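Local coordinates for aminopentol aminotransferase (Sphingopyxis macrogoltabida, PDB 6HBS), which uses pyridoxal 5'-phosphate to deaminate aminopentol, the hydrolysed form of fumonisin B1, to its 2-keto product, with pyruvate as preferred amino acceptor, at residues W256-A268 with A292-I304. Residues are numbered along the deposited sequence; the frame is centred on the assembly and turned at random.
With PLP (pyridoxal-5'-phosphate), chain C.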
# COMPACT_ATOMS: atom_id res chain seq x y z
N TRP A 256 -9.83 6.75 5.58
CA TRP A 256 -8.84 7.65 6.15
C TRP A 256 -7.45 7.24 5.65
O TRP A 256 -7.21 6.07 5.33
CB TRP A 256 -8.87 7.59 7.67
CG TRP A 256 -10.17 7.97 8.27
CD1 TRP A 256 -11.28 7.19 8.39
CD2 TRP A 256 -10.48 9.21 8.91
NE1 TRP A 256 -12.28 7.88 9.02
CE2 TRP A 256 -11.82 9.12 9.36
CE3 TRP A 256 -9.77 10.40 9.13
CZ2 TRP A 256 -12.44 10.16 10.04
CZ3 TRP A 256 -10.40 11.43 9.79
CH2 TRP A 256 -11.72 11.32 10.21
N GLY A 257 -6.57 8.24 5.57
CA GLY A 257 -5.19 7.99 5.17
C GLY A 257 -4.42 9.28 5.20
O GLY A 257 -4.79 10.22 5.96
N LYS A 258 -3.33 9.31 4.44
CA LYS A 258 -2.38 10.44 4.28
C LYS A 258 -1.72 10.84 5.60
O LYS A 258 -0.53 10.67 5.75
CB LYS A 258 -3.03 11.61 3.53
CG LYS A 258 -3.19 11.32 2.03
CD LYS A 258 -3.74 12.42 1.12
CE LYS A 258 -3.56 12.12 -0.37
NZ LYS A 258 -4.64 11.28 -0.98
N CYS A 259 -2.46 11.49 6.50
CA CYS A 259 -1.84 12.31 7.52
C CYS A 259 -2.08 11.81 8.94
O CYS A 259 -1.51 12.40 9.84
CB CYS A 259 -2.30 13.76 7.41
SG CYS A 259 -3.95 14.05 8.10
N PHE A 260 -2.80 10.70 9.16
CA PHE A 260 -3.09 10.33 10.58
C PHE A 260 -1.92 9.64 11.29
O PHE A 260 -2.01 9.35 12.48
CB PHE A 260 -4.42 9.59 10.74
CG PHE A 260 -4.51 8.17 10.24
CD1 PHE A 260 -3.97 7.12 10.98
CD2 PHE A 260 -5.19 7.88 9.08
CE1 PHE A 260 -4.08 5.82 10.51
CE2 PHE A 260 -5.31 6.58 8.63
CZ PHE A 260 -4.77 5.54 9.35
N ALA A 261 -0.81 9.42 10.59
CA ALA A 261 0.50 9.08 11.23
C ALA A 261 1.59 10.06 10.77
O ALA A 261 2.76 9.75 10.81
CB ALA A 261 0.85 7.63 10.91
N ASN A 262 1.17 11.29 10.40
CA ASN A 262 2.03 12.41 10.09
C ASN A 262 3.13 12.05 9.08
O ASN A 262 4.22 12.59 9.13
CB ASN A 262 2.67 13.02 11.35
CG ASN A 262 3.19 14.41 11.08
OD1 ASN A 262 2.48 15.19 10.43
ND2 ASN A 262 4.40 14.74 11.55
N GLY A 263 2.83 11.16 8.12
CA GLY A 263 3.80 10.82 7.06
C GLY A 263 4.15 9.34 7.05
O GLY A 263 4.60 8.85 6.04
N TYR A 264 4.00 8.64 8.17
CA TYR A 264 4.16 7.16 8.19
C TYR A 264 3.03 6.52 7.36
O TYR A 264 1.91 7.01 7.33
CB TYR A 264 4.22 6.67 9.64
CG TYR A 264 5.56 6.95 10.29
CD1 TYR A 264 5.83 8.17 10.87
CD2 TYR A 264 6.57 6.00 10.27
CE1 TYR A 264 7.07 8.45 11.43
CE2 TYR A 264 7.80 6.25 10.86
CZ TYR A 264 8.05 7.49 11.44
OH TYR A 264 9.27 7.75 12.00
N PRO A 265 3.32 5.41 6.63
CA PRO A 265 2.36 4.85 5.67
C PRO A 265 1.37 3.93 6.37
O PRO A 265 1.70 2.78 6.76
CB PRO A 265 3.28 4.09 4.71
CG PRO A 265 4.41 3.59 5.60
CD PRO A 265 4.60 4.69 6.64
N ILE A 266 0.14 4.44 6.49
CA ILE A 266 -0.95 3.70 7.07
C ILE A 266 -2.25 4.42 6.65
O ILE A 266 -2.32 5.65 6.59
CB ILE A 266 -0.83 3.55 8.59
CG1 ILE A 266 -1.99 2.73 9.17
CG2 ILE A 266 -0.69 4.90 9.30
CD1 ILE A 266 -1.75 2.22 10.56
N SER A 267 -3.26 3.60 6.36
CA SER A 267 -4.63 4.05 5.95
C SER A 267 -5.62 3.19 6.71
O SER A 267 -5.24 2.19 7.35
CB SER A 267 -4.81 3.97 4.43
OG SER A 267 -3.88 4.81 3.76
N ALA A 268 -6.90 3.59 6.72
CA ALA A 268 -7.88 2.93 7.55
C ALA A 268 -9.25 2.99 6.91
O ALA A 268 -9.61 3.99 6.28
CB ALA A 268 -7.96 3.57 8.91
N ALA A 292 3.85 -2.51 12.92
CA ALA A 292 3.65 -1.80 14.16
C ALA A 292 4.17 -0.36 14.13
O ALA A 292 3.58 0.48 14.79
CB ALA A 292 4.31 -2.56 15.29
N VAL A 293 5.28 -0.06 13.45
CA VAL A 293 5.88 1.28 13.59
C VAL A 293 4.90 2.35 13.06
O VAL A 293 4.69 3.36 13.72
CB VAL A 293 7.28 1.37 12.97
CG1 VAL A 293 7.82 2.81 12.87
CG2 VAL A 293 8.28 0.53 13.78
N PRO A 294 4.28 2.19 11.88
CA PRO A 294 3.28 3.16 11.43
C PRO A 294 2.10 3.26 12.41
O PRO A 294 1.56 4.33 12.57
CB PRO A 294 2.89 2.66 10.04
CG PRO A 294 4.12 1.90 9.59
CD PRO A 294 4.60 1.20 10.85
N MET A 295 1.76 2.15 13.09
CA MET A 295 0.70 2.17 14.04
C MET A 295 1.08 2.99 15.29
O MET A 295 0.22 3.70 15.87
CB MET A 295 0.28 0.76 14.44
CG MET A 295 -0.37 0.01 13.29
SD MET A 295 -1.04 -1.53 13.87
CE MET A 295 -1.35 -2.30 12.29
N ALA A 296 2.34 2.87 15.73
CA ALA A 296 2.84 3.66 16.87
C ALA A 296 2.82 5.16 16.53
O ALA A 296 2.42 6.01 17.37
CB ALA A 296 4.24 3.18 17.24
N ALA A 297 3.27 5.49 15.33
CA ALA A 297 3.18 6.89 14.86
C ALA A 297 1.72 7.38 14.83
O ALA A 297 1.44 8.53 15.20
CB ALA A 297 3.82 7.02 13.52
N ALA A 298 0.78 6.52 14.43
CA ALA A 298 -0.61 6.92 14.31
C ALA A 298 -1.17 7.15 15.71
O ALA A 298 -1.93 8.10 15.92
CB ALA A 298 -1.40 5.86 13.56
N ILE A 299 -0.83 6.28 16.68
CA ILE A 299 -1.33 6.46 18.03
C ILE A 299 -0.90 7.84 18.55
O ILE A 299 -1.67 8.52 19.20
CB ILE A 299 -0.88 5.30 18.95
CG1 ILE A 299 -1.65 4.02 18.61
CG2 ILE A 299 -1.01 5.64 20.42
CD1 ILE A 299 -1.09 2.78 19.30
N GLU A 300 0.35 8.22 18.32
CA GLU A 300 0.84 9.47 18.87
C GLU A 300 0.26 10.68 18.11
O GLU A 300 -0.06 11.69 18.71
CB GLU A 300 2.36 9.46 18.83
CG GLU A 300 3.01 10.69 19.42
CD GLU A 300 2.77 10.92 20.91
OE1 GLU A 300 2.16 10.09 21.54
OE2 GLU A 300 3.19 11.95 21.40
N THR A 301 0.18 10.59 16.78
CA THR A 301 -0.49 11.60 15.96
C THR A 301 -1.95 11.78 16.41
O THR A 301 -2.38 12.90 16.65
CB THR A 301 -0.42 11.22 14.48
OG1 THR A 301 0.95 11.07 14.09
CG2 THR A 301 -1.10 12.26 13.61
N LEU A 302 -2.70 10.68 16.58
CA LEU A 302 -4.07 10.79 17.03
C LEU A 302 -4.14 11.43 18.43
O LEU A 302 -5.09 12.19 18.70
CB LEU A 302 -4.78 9.44 17.04
CG LEU A 302 -5.02 8.76 15.69
CD1 LEU A 302 -5.62 7.38 15.89
CD2 LEU A 302 -5.90 9.61 14.77
N ARG A 303 -3.17 11.15 19.32
CA ARG A 303 -3.17 11.76 20.67
C ARG A 303 -3.02 13.29 20.53
O ARG A 303 -3.71 14.07 21.18
CB ARG A 303 -2.08 11.16 21.58
CG ARG A 303 -2.06 11.73 23.00
CD ARG A 303 -0.74 11.60 23.75
NE ARG A 303 0.42 12.23 23.12
CZ ARG A 303 0.69 13.52 23.13
NH1 ARG A 303 -0.15 14.37 23.70
NH2 ARG A 303 1.78 13.97 22.55
N ILE A 304 -2.08 13.72 19.71
CA ILE A 304 -1.85 15.11 19.48
C ILE A 304 -3.10 15.78 18.89
O ILE A 304 -3.43 16.91 19.26
CB ILE A 304 -0.60 15.30 18.61
CG1 ILE A 304 0.65 14.87 19.39
CG2 ILE A 304 -0.49 16.72 18.10
CD1 ILE A 304 1.89 14.88 18.60
N1 PLP C . -9.19 9.25 -1.81
C2 PLP C . -8.92 10.57 -1.80
C2A PLP C . -9.99 11.60 -1.56
C3 PLP C . -7.53 11.00 -1.97
O3 PLP C . -7.22 12.32 -1.96
C4 PLP C . -6.47 9.99 -2.14
C4A PLP C . -5.07 10.46 -2.29
C5 PLP C . -6.92 8.56 -2.19
C6 PLP C . -8.27 8.28 -1.99
C5A PLP C . -5.95 7.40 -2.39
O4P PLP C . -4.92 7.39 -1.37
P PLP C . -3.51 6.76 -1.86
O1P PLP C . -2.91 7.66 -2.84
O2P PLP C . -3.89 5.46 -2.50
O3P PLP C . -2.77 6.69 -0.54
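Ala261 lies against Ala298 where segment 256-268 packs on helix 292-304, their CA atoms 3.9 Å apart. The segment belongs to the fold type I architecture of PLP enzymes, which class-III aminotransferases share. Its loop joins antiparallel strands 253-256 and 267-271 and carries Lys258, whose NZ is bonded to C4A of the cofactor as the internal aldimine. Two overlapping turns, type I from Cys259 to Asn262 and type I' from Ala261 to Tyr264, bring the loop's far end onto the helix. Three small residues, Ala297, Ala298 and Ala261, allow the close approach. The CA of Ala298 makes a CA-H...O contact of 3.3 Å with Phe260 O, which is buried and has no hydrogen-bond partner.

The side chains are mostly apolar. Ala297 CB meets Tyr264 obliquely, 3.5 Å from CD1, while Val293 CG1 touches CE2. Tyr264 OH is hydrogen-bonded to Glu75 OE1. Tyr264 CG sits anti to its carbonyl carbon (chi1 -76°), which swings the ring across the helix, over Ala297 and Val293. Phe260 turns its ring edge to Ala298 CB, and Pro294 CB rests 4.1 Å from Ile266 CB. Ile266 CD1 reaches Met295 CG at 3.8 Å, the two side chains crossing at about a right angle.

Thr301 packs against the first turn, with CG2 3.3 Å from Phe260 O and OG1 beside Ala261 CA. An alanine in place of Thr301 would remove both branches, and with them the OG1 bond to Ala297 O, and would probably open a gap beside Phe260 O and Ala261. Thr301 OG1 donates back to Ala297 O at 2.8 Å, from above the carbonyl plane, and this oxygen also accepts from Thr301 N.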